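PDB 2ZQE: MutS2 protein from Thermus thermophilus, which probably acts, through its Smr domain, as a DNA endonuclease that helps to suppress homologous recombination. Local coordinates for residues L19-D22 with Q23-E27. Residues are numbered along the deposited sequence; the frame is centred on the assembly and turned at random.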
ATOM      1  N   LEU A  19      -6.137  -3.000  -8.005  1.00  5.44           N
ATOM      2  CA  LEU A  19      -6.493  -4.427  -7.977  1.00  6.56           C
ATOM      3  C   LEU A  19      -5.497  -5.242  -7.137  1.00  6.42           C
ATOM      4  O   LEU A  19      -5.895  -6.098  -6.306  1.00  5.85           O
ATOM      5  CB  LEU A  19      -6.604  -4.982  -9.410  1.00  6.36           C
ATOM      6  CG  LEU A  19      -7.005  -6.457  -9.542  1.00  9.53           C
ATOM      7  CD1 LEU A  19      -8.408  -6.664  -9.014  1.00 12.63           C
ATOM      8  CD2 LEU A  19      -6.941  -6.852 -10.991  1.00 11.57           C
ATOM      9  N   GLU A  20      -4.204  -4.983  -7.344  1.00  6.28           N
ATOM     10  CA  GLU A  20      -3.183  -5.689  -6.588  1.00  6.48           C
ATOM     11  C   GLU A  20      -3.190  -5.291  -5.123  1.00  6.16           C
ATOM     12  O   GLU A  20      -2.959  -6.136  -4.257  1.00  6.56           O
ATOM     13  CB  GLU A  20      -1.791  -5.529  -7.220  1.00  6.88           C
ATOM     14  CG  GLU A  20      -0.666  -6.256  -6.467  1.00 11.78           C
ATOM     15  CD  GLU A  20      -1.011  -7.703  -6.130  1.00 16.71           C
ATOM     16  OE1 GLU A  20      -1.566  -8.388  -7.010  1.00 19.79           O
ATOM     17  OE2 GLU A  20      -0.729  -8.154  -4.989  1.00 19.08           O
ATOM     18  N   VAL A  21      -3.437  -4.017  -4.833  1.00  5.72           N
ATOM     19  CA  VAL A  21      -3.530  -3.592  -3.430  1.00  5.41           C
ATOM     20  C   VAL A  21      -4.666  -4.326  -2.707  1.00  5.96           C
ATOM     21  O   VAL A  21      -4.490  -4.813  -1.589  1.00  6.82           O
ATOM     22  CB  VAL A  21      -3.667  -2.067  -3.291  1.00  5.48           C
ATOM     23  CG1 VAL A  21      -4.075  -1.690  -1.870  1.00  4.57           C
ATOM     24  CG2 VAL A  21      -2.339  -1.407  -3.661  1.00  5.54           C
ATOM     25  N   ASP A  22      -5.810  -4.434  -3.362  1.00  6.09           N
ATOM     26  CA  ASP A  22      -6.948  -5.164  -2.803  1.00  6.50           C
ATOM     27  C   ASP A  22      -6.559  -6.613  -2.465  1.00  7.36           C
ATOM     28  O   ASP A  22      -6.851  -7.097  -1.364  1.00  7.54           O
ATOM     29  CB  ASP A  22      -8.111  -5.117  -3.797  1.00  7.17           C
ATOM     30  CG  ASP A  22      -9.291  -5.950  -3.355  1.00  8.82           C
ATOM     31  OD1 ASP A  22      -9.754  -5.774  -2.207  1.00 10.37           O
ATOM     32  OD2 ASP A  22      -9.760  -6.788  -4.166  1.00 13.56           O
ATOM     33  N   GLN A  23      -5.854  -7.269  -3.388  1.00  7.47           N
ATOM     34  CA  GLN A  23      -5.386  -8.640  -3.175  1.00  7.85           C
ATOM     35  C   GLN A  23      -4.342  -8.733  -2.066  1.00  7.54           C
ATOM     36  O   GLN A  23      -4.392  -9.640  -1.213  1.00  7.72           O
ATOM     37  CB  GLN A  23      -4.848  -9.243  -4.475  1.00  8.85           C
ATOM     38  CG  GLN A  23      -4.543 -10.737  -4.363  1.00 12.63           C
ATOM     39  CD  GLN A  23      -5.778 -11.579  -4.015  1.00 18.39           C
ATOM     40  OE1 GLN A  23      -6.912 -11.232  -4.376  1.00 21.71           O
ATOM     41  NE2 GLN A  23      -5.555 -12.698  -3.310  1.00 18.74           N
ATOM     42  N   ALA A  24      -3.390  -7.797  -2.065  1.00  6.39           N
ATOM     43  CA  ALA A  24      -2.329  -7.818  -1.061  1.00  6.64           C
ATOM     44  C   ALA A  24      -2.876  -7.595   0.355  1.00  6.19           C
ATOM     45  O   ALA A  24      -2.387  -8.211   1.308  1.00  6.90           O
ATOM     46  CB  ALA A  24      -1.256  -6.787  -1.401  1.00  6.73           C
ATOM     47  N   LEU A  25      -3.882  -6.728   0.495  1.00  6.26           N
ATOM     48  CA  LEU A  25      -4.510  -6.493   1.808  1.00  5.70           C
ATOM     49  C   LEU A  25      -5.238  -7.762   2.240  1.00  6.31           C
ATOM     50  O   LEU A  25      -5.139  -8.185   3.399  1.00  6.76           O
ATOM     51  CB  LEU A  25      -5.499  -5.321   1.744  1.00  6.10           C
ATOM     52  CG  LEU A  25      -4.849  -3.940   1.596  1.00  4.76           C
ATOM     53  CD1 LEU A  25      -5.896  -2.903   1.180  1.00  7.61           C
ATOM     54  CD2 LEU A  25      -4.159  -3.526   2.891  1.00  7.32           C
ATOM     55  N   GLU A  26      -5.924  -8.393   1.287  1.00  6.31           N
ATOM     56  CA  GLU A  26      -6.639  -9.637   1.591  1.00  7.59           C
ATOM     57  C   GLU A  26      -5.671 -10.709   2.101  1.00  7.71           C
ATOM     58  O   GLU A  26      -5.932 -11.372   3.116  1.00  7.50           O
ATOM     59  CB  GLU A  26      -7.396 -10.138   0.357  1.00  7.52           C
ATOM     60  CG  GLU A  26      -8.434 -11.242   0.661  1.00 10.58           C
ATOM     61  CD  GLU A  26      -9.608 -10.806   1.550  1.00 13.28           C
ATOM     62  OE1 GLU A  26      -9.780  -9.600   1.854  1.00 14.34           O
ATOM     63  OE2 GLU A  26     -10.409 -11.701   1.931  1.00 16.35           O
ATOM     64  N   GLU A  27      -4.551 -10.868   1.400  1.00  8.02           N
ATOM     65  CA  GLU A  27      -3.570 -11.886   1.747  1.00  9.15           C
ATOM     66  C   GLU A  27      -2.881 -11.561   3.071  1.00  9.01           C
ATOM     67  O   GLU A  27      -2.638 -12.448   3.888  1.00  9.39           O
ATOM     68  CB  GLU A  27      -2.554 -12.068   0.610  1.00  8.54           C
ATOM     69  CG  GLU A  27      -3.205 -12.716  -0.614  1.00 10.27           C
ATOM     70  CD  GLU A  27      -2.262 -12.908  -1.789  1.00 11.27           C
ATOM     71  OE1 GLU A  27      -1.036 -12.788  -1.618  1.00 16.03           O
ATOM     72  OE2 GLU A  27      -2.766 -13.210  -2.893  1.00 16.08           O
TER
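In V21, CG1 is swung anti to the backbone N (chi1 167°), while in L25, one helical turn on, CG stands anti to the carbonyl carbon (chi1 -71°). Together these torsions bring V21 CG1 to 3.8 Å from L25 CD1, and the two branched side chains run next to each other against the sheet. L25 CG itself lies 3.3 Å from V21 O, the carbonyl that accepts the L25 N-H at 2.9 Å. E20 bends at chi2 (48°), which brings OE2 to 3.9 Å from A24 CB while the side chain also touches V7 and L9. On the outer side, Q23 NE2 gives a nearly straight bond of 2.9 Å to the anti side of E27 OE2; the acceptor lies in the amide plane of Q23, which would restrain both flexible ends. D22 and E26 bring like charges onto one side of the helix, and each forms a salt bridge with R60, which probably offsets their repulsion. V21 packs on L38, and A24 and L25 on L36, of strand 35-39. This is an amphipathic helix, V21, A24 and L25 buried and D22, Q23 and E26 exposed, the crossover of the beta-alpha-beta unit opening the Smr domain's alpha/beta fold.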